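Local coordinates for membrane lipoprotein family protein (Aeropyrum pernix, PDB 4PEV) that binds adenosine and probably serves as the solute-binding lipoprotein of an ABC transporter, at residues T225-F230 with G256-G261; G188-M193 with R249-V254; E82-D87 with A308-V313. All coordinates share one frame; numbering follows the deposited sequence.

Interaction 1: residues T225-F230 with G256-G261; sequences TYTGRF and GLTHVG. With ADN (adenosine), chain F.
Phe230 and Gly256 meet beside the bound adenosine, and both hold it. The Phe230 ring turns one face to the adenine. Base atom C4 sits 3.4 Å above the ring plane, over its centre. CE2 lies under N3 of the base, while CE1 reaches toward the ribose end. CG stands anti to the carbonyl carbon, beside the backbone N (chi1 -81°). An alanine here would probably strip the adenine of this aromatic cover and open a gap in which the base could shift. Gly256 N lies at the edge of the same ring, near its plane, and donates to ADN O5' at 2.7 Å.

Thr258 holds the two loops together. Its OG1 is anti to the carbonyl carbon (chi1 -52°) and donates to Arg229 O at 2.9 Å, from well above the carbonyl plane. Its backbone N makes a weak bond to Phe230 O at 3.3 Å. Thr227 and Thr258 meet tip to tip, with Thr227 OG1 3.9 Å from Thr258 CG2. Thr227 OG1 also accepts from Arg229 N, an ST turn, and is hydrogen-bonded to Ala191 O. These bonds probably help to hold the loop that carries Phe230.

The contact joins the loop after edge strand 222-226 to the first turn of helix 258-271. Helix 233-245 touches it through Thr239, against Thr227, and Pro233, against Leu257. Leu198 of helix 196-214 packs on Phe230.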
loop_
_atom_site.group_PDB
_atom_site.type_symbol
_atom_site.label_atom_id
_atom_site.label_comp_id
_atom_site.label_asym_id
_atom_site.label_seq_id
_atom_site.Cartn_x
_atom_site.Cartn_y
_atom_site.Cartn_z
ATOM N N THR C 225 -1.627 -12.057 8.603
ATOM C CA THR C 225 -1.837 -13.224 7.757
ATOM C C THR C 225 -1.530 -12.959 6.278
ATOM O O THR C 225 -2.203 -12.147 5.616
ATOM C CB THR C 225 -3.284 -13.727 7.880
ATOM O OG1 THR C 225 -3.630 -13.806 9.264
ATOM C CG2 THR C 225 -3.440 -15.107 7.225
ATOM N N TYR C 226 -0.512 -13.653 5.767
ATOM C CA TYR C 226 -0.320 -13.786 4.331
ATOM C C TYR C 226 -1.380 -14.726 3.763
ATOM O O TYR C 226 -1.524 -15.847 4.232
ATOM C CB TYR C 226 1.060 -14.330 4.025
ATOM C CG TYR C 226 2.150 -13.326 4.257
ATOM C CD1 TYR C 226 2.236 -12.169 3.469
ATOM C CD2 TYR C 226 3.095 -13.516 5.258
ATOM C CE1 TYR C 226 3.241 -11.239 3.668
ATOM C CE2 TYR C 226 4.098 -12.596 5.472
ATOM C CZ TYR C 226 4.173 -11.457 4.681
ATOM O OH TYR C 226 5.186 -10.539 4.906
ATOM N N THR C 227 -2.135 -14.240 2.780
ATOM C CA THR C 227 -3.064 -15.060 2.010
ATOM C C THR C 227 -2.349 -15.703 0.834
ATOM O O THR C 227 -2.759 -16.757 0.358
ATOM C CB THR C 227 -4.200 -14.229 1.403
ATOM O OG1 THR C 227 -3.650 -13.306 0.450
ATOM C CG2 THR C 227 -4.966 -13.491 2.483
ATOM N N GLY C 228 -1.312 -15.041 0.342
ATOM C CA GLY C 228 -0.491 -15.585 -0.729
ATOM C C GLY C 228 -0.886 -15.097 -2.110
ATOM O O GLY C 228 -0.209 -15.385 -3.101
ATOM N N ARG C 229 -1.983 -14.359 -2.191
ATOM C CA ARG C 229 -2.471 -13.885 -3.468
ATOM C C ARG C 229 -2.796 -12.399 -3.341
ATOM O O ARG C 229 -3.043 -11.909 -2.243
ATOM C CB ARG C 229 -3.659 -14.762 -3.901
ATOM C CG ARG C 229 -3.195 -16.153 -4.373
ATOM C CD ARG C 229 -4.275 -17.213 -4.614
ATOM N NE ARG C 229 -5.311 -16.794 -5.567
ATOM C CZ ARG C 229 -5.143 -16.648 -6.886
ATOM N NH1 ARG C 229 -3.971 -16.890 -7.459
ATOM N NH2 ARG C 229 -6.161 -16.253 -7.646
ATOM N N PHE C 230 -2.715 -11.674 -4.452
ATOM C CA PHE C 230 -3.119 -10.258 -4.505
ATOM C C PHE C 230 -4.431 -10.048 -5.251
ATOM O O PHE C 230 -4.942 -8.939 -5.299
ATOM C CB PHE C 230 -2.068 -9.435 -5.217
ATOM C CG PHE C 230 -0.907 -9.064 -4.360
ATOM C CD1 PHE C 230 -1.088 -8.271 -3.238
ATOM C CD2 PHE C 230 0.386 -9.466 -4.698
ATOM C CE1 PHE C 230 -0.007 -7.905 -2.451
ATOM C CE2 PHE C 230 1.462 -9.109 -3.911
ATOM C CZ PHE C 230 1.267 -8.324 -2.790
ATOM N N GLY C 256 -3.744 -5.730 -1.984
ATOM C CA GLY C 256 -4.408 -5.302 -3.221
ATOM C C GLY C 256 -5.897 -5.659 -3.271
ATOM O O GLY C 256 -6.655 -5.431 -2.320
ATOM N N LEU C 257 -6.310 -6.252 -4.378
ATOM C CA LEU C 257 -7.699 -6.609 -4.572
ATOM C C LEU C 257 -8.178 -7.566 -3.483
ATOM O O LEU C 257 -9.351 -7.529 -3.090
ATOM C CB LEU C 257 -7.886 -7.261 -5.958
ATOM C CG LEU C 257 -9.287 -7.805 -6.285
ATOM C CD1 LEU C 257 -10.355 -6.723 -6.138
ATOM C CD2 LEU C 257 -9.335 -8.418 -7.667
ATOM N N THR C 258 -7.277 -8.431 -3.023
ATOM C CA THR C 258 -7.630 -9.446 -2.047
ATOM C C THR C 258 -8.335 -8.844 -0.847
ATOM O O THR C 258 -9.321 -9.391 -0.374
ATOM C CB THR C 258 -6.400 -10.248 -1.549
ATOM O OG1 THR C 258 -5.659 -10.757 -2.665
ATOM C CG2 THR C 258 -6.826 -11.420 -0.662
ATOM N N HIS C 259 -7.863 -7.707 -0.356
ATOM C CA HIS C 259 -8.466 -7.161 0.865
ATOM C C HIS C 259 -9.728 -6.355 0.622
ATOM O O HIS C 259 -10.205 -5.713 1.542
ATOM C CB HIS C 259 -7.467 -6.386 1.728
ATOM C CG HIS C 259 -7.059 -5.066 1.174
ATOM N ND1 HIS C 259 -5.915 -4.904 0.438
ATOM C CD2 HIS C 259 -7.606 -3.834 1.291
ATOM C CE1 HIS C 259 -5.773 -3.631 0.113
ATOM N NE2 HIS C 259 -6.787 -2.959 0.616
ATOM N N VAL C 260 -10.275 -6.372 -0.594
ATOM C CA VAL C 260 -11.633 -5.882 -0.766
ATOM C C VAL C 260 -12.566 -6.880 -0.096
ATOM O O VAL C 260 -13.563 -6.491 0.491
ATOM C CB VAL C 260 -12.023 -5.665 -2.231
ATOM C CG1 VAL C 260 -13.537 -5.486 -2.370
ATOM C CG2 VAL C 260 -11.290 -4.448 -2.781
ATOM N N GLY C 261 -12.233 -8.164 -0.160
ATOM C CA GLY C 261 -12.957 -9.174 0.605
ATOM C C GLY C 261 -12.868 -8.884 2.086
ATOM O O GLY C 261 -13.841 -9.017 2.817
HETATM O "O5'" ADN F . -2.125 -3.605 -1.414
HETATM C "C5'" ADN F . -1.001 -3.617 -0.513
HETATM C "C4'" ADN F . 0.376 -3.720 -1.178
HETATM O "O4'" ADN F . 0.556 -4.969 -1.849
HETATM C "C3'" ADN F . 0.716 -2.677 -2.239
HETATM O "O3'" ADN F . 1.126 -1.431 -1.665
HETATM C "C2'" ADN F . 1.815 -3.376 -3.033
HETATM O "O2'" ADN F . 3.111 -3.257 -2.430
HETATM C "C1'" ADN F . 1.379 -4.818 -3.002
HETATM N N9 ADN F . 0.574 -5.157 -4.191
HETATM C C8 ADN F . -0.739 -4.898 -4.399
HETATM N N7 ADN F . -1.151 -5.372 -5.605
HETATM C C5 ADN F . -0.074 -5.954 -6.173
HETATM C C6 ADN F . 0.229 -6.654 -7.440
HETATM N N6 ADN F . -0.740 -6.823 -8.360
HETATM N N1 ADN F . 1.492 -7.101 -7.647
HETATM C C2 ADN F . 2.478 -6.929 -6.741
HETATM N N3 ADN F . 2.279 -6.304 -5.573
HETATM C C4 ADN F . 1.058 -5.804 -5.241
#

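Interaction 2: residues G188-M193 with R249-V254; sequences GAVAGM and RVFYGV. With ADN (adenosine), chain F.
Gly188, Val190 and Val254 carry most of this pairing of two parallel strands. Gly188 O accepts from Tyr252 N at 2.9 Å, in a nearly straight bond (169° at the hydrogen). The donor stands above the carbonyl plane. Tyr205 OH makes a second, weak bond to the same oxygen.

Val190 is gripped at both backbone ends. Its N donates to Tyr252 O at 3.2 Å, and its O accepts from Val254 N at 3.1 Å. Its CG2 meets the edge of the Phe251 ring at CD2, 4.4 Å away. This apolar pair lies on the sheet face shared by Val190 and Phe251.

Val254 points to the other face, together with Ala189, Ala191 and Tyr252. Its CG2 lies 3.5 Å above the Tyr252 ring, offset toward the rim, and also approaches Ala189 CB at 4.3 Å. Its CG1, anti to the backbone N (chi1 -157°), comes to 3.9 Å from C5' of the adenosine. Val254 O takes the last bond of the ladder, from Gly192 N. The strand thus ends against the ribose, as expected of a parallel alpha/beta lobe that binds its solute at the C-terminal strand ends. The hydroxyl of Tyr252 is hydrogen-bonded to Gln281 OE1.

Both strands are interior members of their sheet. Strand 222-226 flanks 186-191, and strand 277-282 flanks 248-254. Helix 196-214 packs on the Ala189 and Val254 face through Leu198, Phe201 and Tyr205. Helix 159-181 touches Val250 and Tyr252.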
loop_
_atom_site.group_PDB
_atom_site.type_symbol
_atom_site.label_atom_id
_atom_site.label_comp_id
_atom_site.label_asym_id
_atom_site.label_seq_id
_atom_site.Cartn_x
_atom_site.Cartn_y
_atom_site.Cartn_z
ATOM N N GLY C 188 -4.861 -6.183 13.262
ATOM C CA GLY C 188 -4.703 -7.249 12.298
ATOM C C GLY C 188 -4.330 -6.735 10.940
ATOM O O GLY C 188 -4.338 -5.531 10.700
ATOM N N ALA C 189 -3.985 -7.665 10.058
ATOM C CA ALA C 189 -3.725 -7.340 8.665
ATOM C C ALA C 189 -3.930 -8.570 7.825
ATOM O O ALA C 189 -3.489 -9.648 8.204
ATOM C CB ALA C 189 -2.307 -6.834 8.482
ATOM N N VAL C 190 -4.622 -8.400 6.701
ATOM C CA VAL C 190 -4.757 -9.447 5.711
ATOM C C VAL C 190 -3.834 -9.049 4.582
ATOM O O VAL C 190 -4.037 -8.002 3.956
ATOM C CB VAL C 190 -6.199 -9.583 5.186
ATOM C CG1 VAL C 190 -6.274 -10.703 4.148
ATOM C CG2 VAL C 190 -7.168 -9.833 6.340
ATOM N N ALA C 191 -2.819 -9.882 4.344
ATOM C CA ALA C 191 -1.753 -9.555 3.409
ATOM C C ALA C 191 -1.836 -10.434 2.188
ATOM O O ALA C 191 -2.470 -11.492 2.217
ATOM C CB ALA C 191 -0.402 -9.720 4.076
ATOM N N GLY C 192 -1.201 -9.982 1.113
ATOM C CA GLY C 192 -1.133 -10.751 -0.119
ATOM C C GLY C 192 0.038 -11.706 -0.075
ATOM O O GLY C 192 0.111 -12.565 0.795
HETATM N N MSE C 193 0.972 -11.534 -1.002
HETATM C CA MSE C 193 2.096 -12.456 -1.138
HETATM C C MSE C 193 3.226 -12.115 -0.215
HETATM O O MSE C 193 3.441 -10.946 0.138
HETATM C CB MSE C 193 2.648 -12.400 -2.553
HETATM C CG MSE C 193 1.607 -12.773 -3.597
HETATM SE SE MSE C 193 2.477 -12.754 -5.370
HETATM C CE MSE C 193 3.269 -14.569 -5.228
ATOM N N ARG C 249 -10.205 -6.973 15.595
ATOM C CA ARG C 249 -11.254 -5.973 15.414
ATOM C C ARG C 249 -10.841 -4.787 14.534
ATOM O O ARG C 249 -11.690 -4.021 14.083
ATOM C CB ARG C 249 -11.709 -5.473 16.785
ATOM C CG ARG C 249 -12.496 -6.503 17.583
ATOM C CD ARG C 249 -13.906 -6.677 17.043
ATOM N NE ARG C 249 -14.743 -7.455 17.954
ATOM C CZ ARG C 249 -15.497 -6.933 18.910
ATOM N NH1 ARG C 249 -15.527 -5.630 19.090
ATOM N NH2 ARG C 249 -16.218 -7.726 19.680
ATOM N N VAL C 250 -9.547 -4.629 14.293
ATOM C CA VAL C 250 -9.050 -3.594 13.423
ATOM C C VAL C 250 -8.210 -4.255 12.350
ATOM O O VAL C 250 -7.280 -5.007 12.660
ATOM C CB VAL C 250 -8.196 -2.608 14.203
ATOM C CG1 VAL C 250 -7.777 -1.453 13.300
ATOM C CG2 VAL C 250 -8.971 -2.115 15.421
ATOM N N PHE C 251 -8.527 -3.945 11.095
ATOM C CA PHE C 251 -8.084 -4.724 9.948
ATOM C C PHE C 251 -7.371 -3.898 8.895
ATOM O O PHE C 251 -8.032 -3.241 8.092
ATOM C CB PHE C 251 -9.297 -5.335 9.277
ATOM C CG PHE C 251 -9.810 -6.544 9.955
ATOM C CD1 PHE C 251 -10.757 -6.436 10.943
ATOM C CD2 PHE C 251 -9.351 -7.789 9.587
ATOM C CE1 PHE C 251 -11.255 -7.552 11.563
ATOM C CE2 PHE C 251 -9.826 -8.916 10.210
ATOM C CZ PHE C 251 -10.786 -8.800 11.204
ATOM N N TYR C 252 -6.039 -3.979 8.860
ATOM C CA TYR C 252 -5.231 -3.268 7.857
ATOM C C TYR C 252 -5.155 -4.044 6.553
ATOM O O TYR C 252 -4.722 -5.192 6.530
ATOM C CB TYR C 252 -3.820 -3.058 8.402
ATOM C CG TYR C 252 -2.922 -2.171 7.601
ATOM C CD1 TYR C 252 -3.422 -1.181 6.762
ATOM C CD2 TYR C 252 -1.541 -2.279 7.737
ATOM C CE1 TYR C 252 -2.562 -0.351 6.052
ATOM C CE2 TYR C 252 -0.666 -1.451 7.045
ATOM C CZ TYR C 252 -1.176 -0.494 6.204
ATOM O OH TYR C 252 -0.302 0.310 5.516
ATOM N N GLY C 253 -5.539 -3.409 5.456
ATOM C CA GLY C 253 -5.565 -4.083 4.155
ATOM C C GLY C 253 -4.273 -3.953 3.389
ATOM O O GLY C 253 -3.991 -2.912 2.838
ATOM N N VAL C 254 -3.486 -5.018 3.347
ATOM C CA VAL C 254 -2.192 -4.975 2.669
ATOM C C VAL C 254 -2.094 -6.052 1.569
ATOM O O VAL C 254 -1.061 -6.697 1.399
ATOM C CB VAL C 254 -1.018 -5.127 3.670
ATOM C CG1 VAL C 254 0.247 -4.523 3.081
ATOM C CG2 VAL C 254 -1.326 -4.455 5.000
HETATM O "O5'" ADN F . -2.125 -3.605 -1.414
HETATM C "C5'" ADN F . -1.001 -3.617 -0.513
HETATM C "C4'" ADN F . 0.376 -3.720 -1.178
HETATM O "O4'" ADN F . 0.556 -4.969 -1.849
HETATM C "C3'" ADN F . 0.716 -2.677 -2.239
HETATM O "O3'" ADN F . 1.126 -1.431 -1.665
HETATM C "C2'" ADN F . 1.815 -3.376 -3.033
HETATM O "O2'" ADN F . 3.111 -3.257 -2.430
HETATM C "C1'" ADN F . 1.379 -4.818 -3.002
HETATM N N9 ADN F . 0.574 -5.157 -4.191
HETATM C C8 ADN F . -0.739 -4.898 -4.399
HETATM N N7 ADN F . -1.151 -5.372 -5.605
HETATM C C5 ADN F . -0.074 -5.954 -6.173
HETATM C C6 ADN F . 0.229 -6.654 -7.440
HETATM N N6 ADN F . -0.740 -6.823 -8.360
HETATM N N1 ADN F . 1.492 -7.101 -7.647
HETATM C C2 ADN F . 2.478 -6.929 -6.741
HETATM N N3 ADN F . 2.279 -6.304 -5.573
HETATM C C4 ADN F . 1.058 -5.804 -5.241
#

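Interaction 3: residues E82-D87 with A308-V313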
loop_
_atom_site.group_PDB
_atom_site.type_symbol
_atom_site.label_atom_id
_atom_site.label_comp_id
_atom_site.label_asym_id
_atom_site.label_seq_id
_atom_site.Cartn_x
_atom_site.Cartn_y
_atom_site.Cartn_z
ATOM N N GLU C 82 -3.280 12.566 -20.623
ATOM C CA GLU C 82 -4.027 13.793 -20.849
ATOM C C GLU C 82 -3.142 15.035 -20.761
ATOM O O GLU C 82 -3.183 15.857 -21.659
ATOM C CB GLU C 82 -5.225 13.878 -19.895
ATOM C CG GLU C 82 -6.033 15.183 -19.932
ATOM C CD GLU C 82 -6.577 15.595 -21.315
ATOM O OE1 GLU C 82 -6.649 16.819 -21.568
ATOM O OE2 GLU C 82 -6.954 14.736 -22.152
ATOM N N GLU C 83 -2.341 15.175 -19.705
ATOM C CA GLU C 83 -1.533 16.389 -19.522
ATOM C C GLU C 83 -0.359 16.474 -20.500
ATOM O O GLU C 83 -0.137 17.508 -21.104
ATOM C CB GLU C 83 -0.991 16.496 -18.095
ATOM C CG GLU C 83 -1.991 16.958 -17.041
ATOM C CD GLU C 83 -1.410 16.949 -15.616
ATOM O OE1 GLU C 83 -2.188 16.788 -14.640
ATOM O OE2 GLU C 83 -0.173 17.095 -15.461
ATOM N N LEU C 84 0.398 15.393 -20.654
ATOM C CA LEU C 84 1.610 15.408 -21.505
ATOM C C LEU C 84 1.393 14.903 -22.929
ATOM O O LEU C 84 2.287 15.019 -23.741
ATOM C CB LEU C 84 2.734 14.586 -20.866
ATOM C CG LEU C 84 2.951 14.785 -19.367
ATOM C CD1 LEU C 84 4.173 14.017 -18.900
ATOM C CD2 LEU C 84 3.071 16.261 -19.024
ATOM N N GLY C 85 0.236 14.314 -23.218
ATOM C CA GLY C 85 -0.121 13.931 -24.584
ATOM C C GLY C 85 0.373 12.576 -25.068
ATOM O O GLY C 85 0.300 12.289 -26.266
ATOM N N VAL C 86 0.826 11.721 -24.155
ATOM C CA VAL C 86 1.423 10.433 -24.535
ATOM C C VAL C 86 0.357 9.352 -24.788
ATOM O O VAL C 86 -0.783 9.478 -24.328
ATOM C CB VAL C 86 2.466 9.939 -23.486
ATOM C CG1 VAL C 86 3.159 11.105 -22.804
ATOM C CG2 VAL C 86 1.850 9.057 -22.427
ATOM N N ASP C 87 0.736 8.300 -25.529
ATOM C CA ASP C 87 -0.117 7.113 -25.733
ATOM C C ASP C 87 0.241 6.082 -24.695
ATOM O O ASP C 87 1.399 5.700 -24.579
ATOM C CB ASP C 87 0.080 6.469 -27.106
ATOM C CG ASP C 87 -0.012 7.468 -28.245
ATOM O OD1 ASP C 87 -0.700 8.517 -28.097
ATOM O OD2 ASP C 87 0.617 7.200 -29.301
ATOM N N ALA C 308 8.109 9.162 -13.864
ATOM C CA ALA C 308 8.900 8.380 -14.834
ATOM C C ALA C 308 8.531 8.658 -16.302
ATOM O O ALA C 308 9.390 8.615 -17.183
ATOM C CB ALA C 308 8.774 6.894 -14.538
ATOM N N ILE C 309 7.252 8.918 -16.561
ATOM C CA ILE C 309 6.786 9.228 -17.903
ATOM C C ILE C 309 7.150 10.650 -18.303
ATOM O O ILE C 309 7.508 10.903 -19.460
ATOM C CB ILE C 309 5.270 9.051 -18.013
ATOM C CG1 ILE C 309 4.925 7.577 -17.869
ATOM C CG2 ILE C 309 4.763 9.550 -19.355
ATOM C CD1 ILE C 309 3.461 7.312 -17.631
ATOM N N LYS C 310 7.040 11.579 -17.358
ATOM C CA LYS C 310 7.400 12.977 -17.615
ATOM C C LYS C 310 8.891 13.082 -17.925
ATOM O O LYS C 310 9.278 13.617 -18.958
ATOM C CB LYS C 310 7.049 13.859 -16.425
ATOM C CG LYS C 310 6.927 15.317 -16.786
ATOM C CD LYS C 310 6.735 16.177 -15.554
ATOM C CE LYS C 310 6.286 17.578 -15.944
ATOM N NZ LYS C 310 6.640 18.546 -14.871
ATOM N N ASP C 311 9.723 12.532 -17.044
ATOM C CA ASP C 311 11.167 12.461 -17.281
ATOM C C ASP C 311 11.453 12.068 -18.736
ATOM O O ASP C 311 12.209 12.748 -19.417
ATOM C CB ASP C 311 11.853 11.477 -16.311
ATOM C CG ASP C 311 12.101 12.076 -14.906
ATOM O OD1 ASP C 311 11.562 13.153 -14.571
ATOM O OD2 ASP C 311 12.854 11.458 -14.121
ATOM N N VAL C 312 10.829 11.004 -19.233
ATOM C CA VAL C 312 11.073 10.590 -20.619
ATOM C C VAL C 312 10.608 11.647 -21.607
ATOM O O VAL C 312 11.309 11.937 -22.567
ATOM C CB VAL C 312 10.407 9.250 -20.971
ATOM C CG1 VAL C 312 10.519 8.962 -22.467
ATOM C CG2 VAL C 312 11.044 8.129 -20.167
ATOM N N VAL C 313 9.437 12.229 -21.362
ATOM C CA VAL C 313 8.868 13.223 -22.274
ATOM C C VAL C 313 9.788 14.438 -22.441
ATOM O O VAL C 313 9.838 15.049 -23.513
ATOM C CB VAL C 313 7.439 13.639 -21.827
ATOM C CG1 VAL C 313 6.994 14.947 -22.478
ATOM C CG2 VAL C 313 6.442 12.536 -22.159
#
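Val313 N donates to Ile309 O at 3.0 Å, a helical bond that puts both side chains on one side of the last turn of helix 301-313. Both meet Val86. Val86 CG1 lies 3.6 Å from Val313 CG2 and 4.1 Å from Ile309 CG2, and the Val86 side chain crosses each of the two obliquely. The contact is apolar.

Leu84 lies across Lys310, and its CD1 also meets Val313 CG2. This CD1 extends away from its own backbone (chi2 -174°) and reaches Lys310, 3.6 Å from CA and 3.7 Å from CG. The Leu84 and Lys310 side chains cross at about a right angle. Only the aliphatic root of Lys310 is used, and its chain runs on extended. Lys310 NZ stays 7.0 Å from Glu83 OE2, a distance at which opposite charges might still attract weakly.

Gly85, with positive phi, ends helix 69-84 and turns the chain so that Leu84 and Val86 both face helix 301-313. The contact joins the end of helix 69-84, and the link from it to edge strand 87-91, to the last turn of helix 301-313. Asp87 is backbone-bonded to Ile53 and to Val55 of strand 54-59. Val313 packs on Ile53, and Ile309 on Leu114 of strand 114-118.

How the interactions relate
Interactions 1 and 2 are neighbours, with centres 8 Å apart, and both touch the adenosine. Thr225 O and Ala191 N, 2.7 Å apart, probably share a hydrogen bond between adjacent strands of the same sheet. His259 CE1 of interaction 1 also packs on Gly253 O of interaction 2. Strand 248-254 leads into the turn that bears Gly256, and the pairing in interaction 2 probably helps to place that turn. Asp142, Asp282 and Lys299 also hydrogen-bond to adenosine. Interaction 3 lies beside the other sheet, where strand 87-91 is an outermost strand. Its centre is about 32 Å from that of interaction 1 and 35 Å from that of interaction 2, away from the pocket.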